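Local coordinates for protein ADP-ribosyltransferase (Staphylococcus aureus, PDB 1OJQ) that probably transfers ADP-ribose from NAD+ to a target protein, as a staphylococcal exoenzyme of the C3 mono-ADP-ribosyltransferase family, at residues A[11-14]-A[15-19]; A[29-32]-A[33-37]; A[51-54]-A[55-58]; A[63-66]-A[67-71]. All blocks are in the same frame, centred on the assembly; numbering follows the deposited sequence.

Interaction 1 (A[11-14]-A[15-19])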
loop_
_atom_site.group_PDB
_atom_site.type_symbol
_atom_site.label_atom_id
_atom_site.label_comp_id
_atom_site.label_asym_id
_atom_site.label_seq_id
_atom_site.Cartn_x
_atom_site.Cartn_y
_atom_site.Cartn_z
ATOM N N GLU A 11 -17.194 10.121 -1.549
ATOM C CA GLU A 11 -16.238 10.943 -2.280
ATOM C C GLU A 11 -15.028 10.176 -2.773
ATOM O O GLU A 11 -14.504 10.470 -3.858
ATOM C CB GLU A 11 -15.733 12.124 -1.412
ATOM C CG GLU A 11 -16.834 13.109 -1.037
ATOM C CD GLU A 11 -17.310 13.961 -2.197
ATOM O OE1 GLU A 11 -18.326 14.687 -2.024
ATOM O OE2 GLU A 11 -16.723 13.963 -3.289
ATOM N N ALA A 12 -14.531 9.210 -2.008
ATOM C CA ALA A 12 -13.425 8.403 -2.529
ATOM C C ALA A 12 -13.835 7.653 -3.797
ATOM O O ALA A 12 -13.066 7.600 -4.753
ATOM C CB ALA A 12 -12.928 7.443 -1.456
ATOM N N THR A 13 -15.045 7.064 -3.807
ATOM C CA THR A 13 -15.540 6.369 -4.992
ATOM C C THR A 13 -15.614 7.301 -6.187
ATOM O O THR A 13 -15.244 6.958 -7.316
ATOM C CB THR A 13 -16.934 5.752 -4.734
ATOM O OG1 THR A 13 -16.786 4.591 -3.896
ATOM C CG2 THR A 13 -17.568 5.287 -6.035
ATOM N N LYS A 14 -16.105 8.520 -5.973
ATOM C CA LYS A 14 -16.223 9.472 -7.086
ATOM C C LYS A 14 -14.863 9.760 -7.696
ATOM O O LYS A 14 -14.609 9.748 -8.907
ATOM C CB LYS A 14 -16.890 10.745 -6.541
ATOM C CG LYS A 14 -17.136 11.812 -7.599
ATOM C CD LYS A 14 -17.854 12.994 -6.954
ATOM C CE LYS A 14 -17.712 14.242 -7.819
ATOM N NZ LYS A 14 -17.902 15.453 -6.959
ATOM N N TRP A 15 -13.903 10.044 -6.807
ATOM C CA TRP A 15 -12.532 10.347 -7.238
ATOM C C TRP A 15 -11.924 9.127 -7.912
ATOM O O TRP A 15 -11.399 9.230 -9.018
ATOM C CB TRP A 15 -11.664 10.792 -6.066
ATOM C CG TRP A 15 -10.282 11.283 -6.372
ATOM C CD1 TRP A 15 -9.913 12.561 -6.687
ATOM C CD2 TRP A 15 -9.068 10.519 -6.395
ATOM N NE1 TRP A 15 -8.558 12.649 -6.907
ATOM C CE2 TRP A 15 -8.020 11.395 -6.729
ATOM C CE3 TRP A 15 -8.780 9.171 -6.162
ATOM C CZ2 TRP A 15 -6.700 10.964 -6.834
ATOM C CZ3 TRP A 15 -7.482 8.722 -6.262
ATOM C CH2 TRP A 15 -6.471 9.634 -6.596
ATOM N N GLY A 16 -12.010 7.979 -7.236
ATOM C CA GLY A 16 -11.480 6.765 -7.829
ATOM C C GLY A 16 -12.064 6.430 -9.187
ATOM O O GLY A 16 -11.281 6.025 -10.067
ATOM N N ASN A 17 -13.370 6.546 -9.384
ATOM C CA ASN A 17 -13.987 6.245 -10.677
ATOM C C ASN A 17 -13.410 7.108 -11.794
ATOM O O ASN A 17 -13.450 6.730 -12.975
ATOM C CB ASN A 17 -15.498 6.470 -10.579
ATOM C CG ASN A 17 -16.224 5.329 -9.900
ATOM O OD1 ASN A 17 -17.368 5.451 -9.458
ATOM N ND2 ASN A 17 -15.548 4.189 -9.812
ATOM N N SER A 18 -12.884 8.279 -11.428
ATOM C CA SER A 18 -12.300 9.139 -12.475
ATOM C C SER A 18 -11.012 8.504 -12.975
ATOM O O SER A 18 -10.676 8.628 -14.154
ATOM C CB SER A 18 -12.089 10.580 -12.002
ATOM O OG SER A 18 -10.946 10.696 -11.157
ATOM N N LEU A 19 -10.286 7.799 -12.092
ATOM C CA LEU A 19 -9.116 7.097 -12.632
ATOM C C LEU A 19 -9.556 5.949 -13.531
ATOM O O LEU A 19 -8.940 5.686 -14.573
ATOM C CB LEU A 19 -8.216 6.539 -11.521
ATOM C CG LEU A 19 -7.239 7.542 -10.893
ATOM C CD1 LEU A 19 -8.049 8.542 -10.087
ATOM C CD2 LEU A 19 -6.196 6.830 -10.044
#
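N17 lies back along helix 9-23 beside T13, one turn earlier, with the two side chains next to each other and pointing the same way. CB of N17 rests 3.3 Å from the carbonyl oxygen of T13. CG, held beside its own backbone N (chi1 -79°), stays over that same oxygen, with N17 CG 3.2 Å from T13 O. Of the amide, N17 OD1 lies 3.4 Å from both T13 CG2 and T13 O, the latter a pair of acceptors that do not bond, and N17 ND2 is farther from T13 O at 3.7 Å. The side-chain contact is therefore packing, and T13 O takes its hydrogen bond from N17 N at 2.8 Å. W15 N to E11 O and G16 N to A12 O continue the helical ladder, but the bond from S18 N to K14 O is weak. W15 O accepts from both S18 N and S18 OG, the hydroxyl at 2.6 Å and in the carbonyl plane. T13 and N17 together face Y166 of strand 165-166, and T13 OG1 bonds to Q179, the neighbour of the NAD+-binding E180. The W15 indole bonds D79 and meets the ring of F6, while A12 packs on the loop carrying Q179.

Interaction 2 (A[29-32]-A[33-37])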
loop_
_atom_site.group_PDB
_atom_site.type_symbol
_atom_site.label_atom_id
_atom_site.label_comp_id
_atom_site.label_asym_id
_atom_site.label_seq_id
_atom_site.Cartn_x
_atom_site.Cartn_y
_atom_site.Cartn_z
ATOM N N ASP A 29 -7.362 -6.406 -18.897
ATOM C CA ASP A 29 -7.075 -5.537 -17.763
ATOM C C ASP A 29 -7.923 -5.970 -16.573
ATOM O O ASP A 29 -7.484 -6.140 -15.438
ATOM C CB ASP A 29 -7.365 -4.078 -18.089
ATOM C CG ASP A 29 -6.371 -3.422 -19.021
ATOM O OD1 ASP A 29 -5.171 -3.724 -18.911
ATOM O OD2 ASP A 29 -6.797 -2.595 -19.860
ATOM N N LYS A 30 -9.213 -6.153 -16.854
ATOM C CA LYS A 30 -10.116 -6.514 -15.749
ATOM C C LYS A 30 -9.739 -7.832 -15.098
ATOM O O LYS A 30 -9.728 -7.961 -13.875
ATOM C CB LYS A 30 -11.539 -6.592 -16.315
ATOM C CG LYS A 30 -12.049 -5.220 -16.747
ATOM C CD LYS A 30 -13.567 -5.302 -16.831
ATOM C CE LYS A 30 -14.035 -5.144 -18.267
ATOM N NZ LYS A 30 -15.516 -5.363 -18.341
ATOM N N MET A 31 -9.414 -8.809 -15.945
ATOM C CA MET A 31 -9.048 -10.141 -15.494
ATOM C C MET A 31 -7.775 -10.126 -14.659
ATOM O O MET A 31 -7.662 -10.819 -13.644
ATOM C CB MET A 31 -8.841 -11.058 -16.698
ATOM C CG MET A 31 -8.310 -12.449 -16.440
ATOM S SD MET A 31 -7.799 -13.212 -18.016
ATOM C CE MET A 31 -6.091 -13.610 -17.660
ATOM N N ALA A 32 -6.797 -9.351 -15.121
ATOM C CA ALA A 32 -5.535 -9.265 -14.403
ATOM C C ALA A 32 -5.735 -8.678 -13.017
ATOM O O ALA A 32 -5.190 -9.215 -12.058
ATOM C CB ALA A 32 -4.549 -8.355 -15.133
ATOM N N ILE A 33 -6.466 -7.558 -12.952
ATOM C CA ILE A 33 -6.637 -6.958 -11.623
ATOM C C ILE A 33 -7.422 -7.913 -10.736
ATOM O O ILE A 33 -7.058 -8.144 -9.577
ATOM C CB ILE A 33 -7.360 -5.605 -11.705
ATOM C CG1 ILE A 33 -6.555 -4.556 -12.486
ATOM C CG2 ILE A 33 -7.758 -5.083 -10.331
ATOM C CD1 ILE A 33 -7.437 -3.397 -12.944
ATOM N N TYR A 34 -8.503 -8.490 -11.252
ATOM C CA TYR A 34 -9.343 -9.359 -10.410
ATOM C C TYR A 34 -8.514 -10.523 -9.887
ATOM O O TYR A 34 -8.510 -10.825 -8.697
ATOM C CB TYR A 34 -10.572 -9.883 -11.165
ATOM C CG TYR A 34 -11.570 -10.527 -10.228
ATOM C CD1 TYR A 34 -12.589 -9.782 -9.643
ATOM C CD2 TYR A 34 -11.503 -11.879 -9.913
ATOM C CE1 TYR A 34 -13.511 -10.334 -8.778
ATOM C CE2 TYR A 34 -12.418 -12.452 -9.047
ATOM C CZ TYR A 34 -13.416 -11.687 -8.487
ATOM O OH TYR A 34 -14.318 -12.272 -7.637
ATOM N N ASN A 35 -7.816 -11.219 -10.777
ATOM C CA ASN A 35 -7.014 -12.363 -10.350
ATOM C C ASN A 35 -5.957 -11.973 -9.324
ATOM O O ASN A 35 -5.677 -12.749 -8.405
ATOM C CB ASN A 35 -6.358 -13.052 -11.548
ATOM C CG ASN A 35 -7.369 -13.859 -12.337
ATOM O OD1 ASN A 35 -8.428 -14.260 -11.834
ATOM N ND2 ASN A 35 -7.046 -14.087 -13.604
ATOM N N TYR A 36 -5.365 -10.790 -9.455
ATOM C CA TYR A 36 -4.402 -10.339 -8.451
ATOM C C TYR A 36 -5.068 -10.226 -7.088
ATOM O O TYR A 36 -4.517 -10.686 -6.078
ATOM C CB TYR A 36 -3.724 -9.012 -8.887
ATOM C CG TYR A 36 -2.650 -8.665 -7.865
ATOM C CD1 TYR A 36 -1.394 -9.257 -7.971
ATOM C CD2 TYR A 36 -2.889 -7.792 -6.819
ATOM C CE1 TYR A 36 -0.404 -8.954 -7.039
ATOM C CE2 TYR A 36 -1.908 -7.493 -5.882
ATOM C CZ TYR A 36 -0.669 -8.077 -6.005
ATOM O OH TYR A 36 0.313 -7.789 -5.075
ATOM N N THR A 37 -6.238 -9.591 -7.025
ATOM C CA THR A 37 -6.927 -9.405 -5.751
ATOM C C THR A 37 -7.318 -10.736 -5.112
ATOM O O THR A 37 -7.331 -10.794 -3.885
ATOM C CB THR A 37 -8.200 -8.547 -5.848
ATOM O OG1 THR A 37 -9.218 -9.241 -6.595
ATOM C CG2 THR A 37 -7.904 -7.228 -6.552
#
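Residues 29-32 and 33-37 are successive turns of helix 27-38, joined by four i to i+4 backbone bonds of 2.9 to 3.0 Å with N-H...O angles of 156° to 172°: I33 N to D29 O, Y34 N to K30 O, N35 N to M31 O and Y36 N to A32 O. I33 uses its longer branch against the preceding turn. CG1 lies beside the backbone N (chi1 -64°), which brings I33 CG1 to 3.5 Å from D29 O and leaves the terminal I33 CD1 3.7 Å from the same oxygen. On another side of the helix N35 crosses M31 obliquely, its amide nitrogen ND2 lying 3.5 Å from M31 CG. N35 ND2 is also 3.3 Å from M31 O, but at an angle too poor for a hydrogen bond. T37, an NAD+-binding residue, donates from OG1 to Y34 O over 2.7 Å; the same OG1 bonds A174 N. The Y36 ring meets Y136 edge-to-face. Between the two turns, then, the polar grip is all backbone and the side chains add van der Waals packing. The D29 carboxylate, held from outside these turns by K74 in a salt bridge and by hydrogen bonds to T71 and S26, would be expected to remain ionised.

Interaction 3 (A[51-54]-A[55-58])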
loop_
_atom_site.group_PDB
_atom_site.type_symbol
_atom_site.label_atom_id
_atom_site.label_comp_id
_atom_site.label_asym_id
_atom_site.label_seq_id
_atom_site.Cartn_x
_atom_site.Cartn_y
_atom_site.Cartn_z
ATOM N N ASN A 51 14.052 -10.137 -6.684
ATOM C CA ASN A 51 14.379 -8.731 -6.475
ATOM C C ASN A 51 13.906 -7.901 -7.660
ATOM O O ASN A 51 14.597 -6.989 -8.096
ATOM C CB ASN A 51 15.880 -8.550 -6.241
ATOM C CG ASN A 51 16.243 -7.179 -5.706
ATOM O OD1 ASN A 51 15.442 -6.490 -5.069
ATOM N ND2 ASN A 51 17.476 -6.754 -5.959
ATOM N N GLY A 52 12.741 -8.221 -8.204
ATOM C CA GLY A 52 12.147 -7.405 -9.257
ATOM C C GLY A 52 12.610 -7.738 -10.659
ATOM O O GLY A 52 12.171 -7.104 -11.624
ATOM N N ASP A 53 13.476 -8.730 -10.838
ATOM C CA ASP A 53 13.949 -9.040 -12.191
ATOM C C ASP A 53 12.960 -9.963 -12.893
ATOM O O ASP A 53 12.978 -11.166 -12.681
ATOM C CB ASP A 53 15.341 -9.676 -12.167
ATOM C CG ASP A 53 15.824 -10.079 -13.551
ATOM O OD1 ASP A 53 15.234 -9.671 -14.575
ATOM O OD2 ASP A 53 16.828 -10.810 -13.613
ATOM N N VAL A 54 12.105 -9.377 -13.735
ATOM C CA VAL A 54 11.051 -10.160 -14.378
ATOM C C VAL A 54 11.664 -11.295 -15.171
ATOM O O VAL A 54 11.062 -12.358 -15.345
ATOM C CB VAL A 54 10.203 -9.254 -15.285
ATOM C CG1 VAL A 54 11.024 -8.771 -16.477
ATOM C CG2 VAL A 54 8.949 -9.952 -15.779
ATOM N N ASN A 55 12.895 -11.099 -15.666
ATOM C CA ASN A 55 13.467 -12.135 -16.519
ATOM C C ASN A 55 13.867 -13.386 -15.732
ATOM O O ASN A 55 14.375 -14.331 -16.338
ATOM C CB ASN A 55 14.677 -11.631 -17.311
ATOM C CG ASN A 55 14.293 -10.636 -18.386
ATOM O OD1 ASN A 55 13.112 -10.403 -18.690
ATOM N ND2 ASN A 55 15.312 -10.009 -18.989
ATOM N N LYS A 56 13.656 -13.401 -14.428
ATOM C CA LYS A 56 13.910 -14.561 -13.597
ATOM C C LYS A 56 12.658 -15.352 -13.294
ATOM O O LYS A 56 12.701 -16.398 -12.644
ATOM C CB LYS A 56 14.524 -14.105 -12.257
ATOM C CG LYS A 56 15.981 -13.651 -12.385
ATOM C CD LYS A 56 16.616 -13.491 -11.006
ATOM C CE LYS A 56 18.076 -13.060 -11.073
ATOM N NZ LYS A 56 18.219 -11.639 -11.506
ATOM N N LEU A 57 11.505 -14.877 -13.740
ATOM C CA LEU A 57 10.249 -15.525 -13.375
ATOM C C LEU A 57 9.839 -16.625 -14.348
ATOM O O LEU A 57 10.351 -16.683 -15.464
ATOM C CB LEU A 57 9.129 -14.480 -13.305
ATOM C CG LEU A 57 9.486 -13.273 -12.424
ATOM C CD1 LEU A 57 8.296 -12.349 -12.232
ATOM C CD2 LEU A 57 10.049 -13.753 -11.093
ATOM N N SER A 58 8.919 -17.445 -13.879
ATOM C CA SER A 58 8.298 -18.476 -14.716
ATOM C C SER A 58 7.600 -17.836 -15.902
ATOM O O SER A 58 7.271 -16.648 -15.826
ATOM C CB SER A 58 7.306 -19.283 -13.876
ATOM O OG SER A 58 7.349 -20.659 -14.205
#
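A 3-10 turn in the connection between helices 41-49 and 59-73 brings D53 against N55 and K56. The carboxylate of D53 serves both residues, one oxygen each. D53 OD1 accepts from N55 N at 2.9 Å, approached from above the carboxylate plane at an N-H...O angle of 140°. D53 OD2 offers its anti lone pair to K56 NZ in a salt bridge of 2.7 Å. The K56 side chain crosses that of D53 at about a right angle and passes close on the way, K56 CG being 3.2 Å from D53 OD2, before its last bond bends to deliver the ammonium group. The bond from N55 N to D53 OD1 closes an Asx turn, and a second bond, K56 N to D53 O at 2.9 Å, makes the same residues the start of a beta turn. One residue on, L57 N reaches V54 O at 3.0 Å, the next step of the 3-10 spiral. L57 CG also lies 3.4 Å from V54 O, and the methyls V54 CG2 and L57 CD1 are 4.3 Å apart. V54 and L57 both rest on Q62 and V65 of helix 59-73, and L57 extends to P46 and L47 of helix 41-49.

Interaction 4 (A[63-66]-A[67-71])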
loop_
_atom_site.group_PDB
_atom_site.type_symbol
_atom_site.label_atom_id
_atom_site.label_comp_id
_atom_site.label_asym_id
_atom_site.label_seq_id
_atom_site.Cartn_x
_atom_site.Cartn_y
_atom_site.Cartn_z
ATOM N N GLU A 63 4.217 -13.276 -17.876
ATOM C CA GLU A 63 3.122 -12.727 -18.686
ATOM C C GLU A 63 2.153 -11.954 -17.809
ATOM O O GLU A 63 1.644 -10.903 -18.197
ATOM C CB GLU A 63 2.405 -13.870 -19.425
ATOM C CG GLU A 63 1.121 -13.444 -20.102
ATOM C CD GLU A 63 0.537 -14.462 -21.077
ATOM O OE1 GLU A 63 1.112 -15.527 -21.370
ATOM O OE2 GLU A 63 -0.557 -14.170 -21.617
ATOM N N GLN A 64 1.915 -12.483 -16.608
ATOM C CA GLN A 64 1.027 -11.809 -15.665
ATOM C C GLN A 64 1.600 -10.487 -15.165
ATOM O O GLN A 64 0.837 -9.532 -15.017
ATOM C CB GLN A 64 0.745 -12.765 -14.502
ATOM C CG GLN A 64 -0.277 -13.828 -14.963
ATOM C CD GLN A 64 -0.422 -14.924 -13.925
ATOM O OE1 GLN A 64 -0.466 -14.627 -12.730
ATOM N NE2 GLN A 64 -0.471 -16.180 -14.361
ATOM N N VAL A 65 2.916 -10.463 -14.935
ATOM C CA VAL A 65 3.588 -9.219 -14.532
ATOM C C VAL A 65 3.581 -8.195 -15.661
ATOM O O VAL A 65 3.238 -7.035 -15.387
ATOM C CB VAL A 65 5.029 -9.485 -14.045
ATOM C CG1 VAL A 65 5.799 -8.183 -13.936
ATOM C CG2 VAL A 65 4.942 -10.254 -12.724
ATOM N N ARG A 66 3.940 -8.562 -16.890
ATOM C CA ARG A 66 3.832 -7.561 -17.964
ATOM C C ARG A 66 2.421 -7.000 -18.060
ATOM O O ARG A 66 2.196 -5.796 -18.254
ATOM C CB ARG A 66 4.252 -8.187 -19.299
ATOM C CG ARG A 66 5.790 -8.247 -19.421
ATOM C CD ARG A 66 6.198 -8.792 -20.776
ATOM N NE ARG A 66 5.876 -10.209 -20.968
ATOM C CZ ARG A 66 6.725 -11.173 -20.627
ATOM N NH1 ARG A 66 7.896 -10.878 -20.089
ATOM N NH2 ARG A 66 6.374 -12.440 -20.834
ATOM N N GLN A 67 1.435 -7.901 -17.929
ATOM C CA GLN A 67 0.041 -7.485 -18.002
ATOM C C GLN A 67 -0.295 -6.510 -16.883
ATOM O O GLN A 67 -0.831 -5.442 -17.196
ATOM C CB GLN A 67 -0.884 -8.714 -17.964
ATOM C CG GLN A 67 -2.363 -8.379 -17.901
ATOM C CD GLN A 67 -2.909 -7.550 -19.025
ATOM O OE1 GLN A 67 -3.384 -6.417 -18.831
ATOM N NE2 GLN A 67 -2.884 -8.057 -20.240
ATOM N N LEU A 68 -0.023 -6.867 -15.619
ATOM C CA LEU A 68 -0.467 -5.976 -14.517
ATOM C C LEU A 68 0.285 -4.654 -14.568
ATOM O O LEU A 68 -0.277 -3.607 -14.257
ATOM C CB LEU A 68 -0.309 -6.667 -13.165
ATOM C CG LEU A 68 -1.087 -6.085 -11.979
ATOM C CD1 LEU A 68 -2.581 -5.953 -12.259
ATOM C CD2 LEU A 68 -0.896 -6.915 -10.714
ATOM N N ASP A 69 1.561 -4.691 -14.966
ATOM C CA ASP A 69 2.321 -3.465 -15.126
ATOM C C ASP A 69 1.629 -2.558 -16.138
ATOM O O ASP A 69 1.510 -1.361 -15.906
ATOM C CB ASP A 69 3.734 -3.735 -15.620
ATOM C CG ASP A 69 4.688 -4.344 -14.612
ATOM O OD1 ASP A 69 4.354 -4.535 -13.414
ATOM O OD2 ASP A 69 5.815 -4.634 -15.066
ATOM N N SER A 70 1.214 -3.166 -17.252
ATOM C CA SER A 70 0.545 -2.377 -18.287
ATOM C C SER A 70 -0.784 -1.824 -17.791
ATOM O O SER A 70 -1.081 -0.632 -17.971
ATOM C CB SER A 70 0.366 -3.252 -19.535
ATOM O OG SER A 70 -0.567 -2.636 -20.398
ATOM N N THR A 71 -1.565 -2.691 -17.130
ATOM C CA THR A 71 -2.846 -2.222 -16.605
ATOM C C THR A 71 -2.709 -1.017 -15.675
ATOM O O THR A 71 -3.420 -0.004 -15.766
ATOM C CB THR A 71 -3.532 -3.391 -15.870
ATOM O OG1 THR A 71 -3.768 -4.414 -16.850
ATOM C CG2 THR A 71 -4.857 -2.966 -15.258
#
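V65 O accepts from D69 N at 2.9 Å, and the side chain of the same aspartate lies over it. D69 CB stands 3.3 Å from V65 O; with CG turned beside its own backbone N (chi1 -73°), D69 CG also comes to 3.2 Å from V65 O. The carboxylate thus lies next to the V65 side chain, the two pointing the same way. Of the valine methyls it is CG1, anti to its backbone N (chi1 167°), that meets it, 3.7 Å from D69 OD2 and 4.0 Å from D69 OD1. D69 OD1 and V65 O are both acceptors and form no bond, so the carboxylate is satisfied by other parts of the chain. D69 OD1 is hydrogen-bonded to Y136 OH and D69 OD2 forms a salt bridge with R185 NE, so each oxygen has its own partner and the group's rotation is probably fixed. V65 packs on these same two residues.

Elsewhere round the turn the side chains touch by their first carbons alone: Q67 CB lies 3.4 Å from E63 O, and S70 CB the same distance from R66 O. Q67 N to E63 O, L68 N to Q64 O and S70 N to R66 O complete the backbone ladder. These are consecutive turns of an ordinary alpha-helix, 59-73, in the N-terminal helical part of the C3 fold, with D69 linking it to the loops around Y136 and R185.

How the interactions relate
All four contacts lie in the N-terminal helical part of the chain and follow one another in order: interaction 1 on helix 9-23, interaction 2 on helix 27-38, interaction 3 between helices 41-49 and 59-73, and interaction 4 on helix 59-73. Interaction 4 is the link: its centre is about 10 Å from that of interaction 2, where A32 meets Q67 and I33 meets T71 between the two helices, and about 13 Å from that of interaction 3, which packs on the same helix. Interaction 1 touches none of them, its centre about 33 Å from that of interaction 3. Interaction 2 supplies T37 to the NAD+ site, and the side chain of L68 in interaction 4 lies about 8 Å from that of T37.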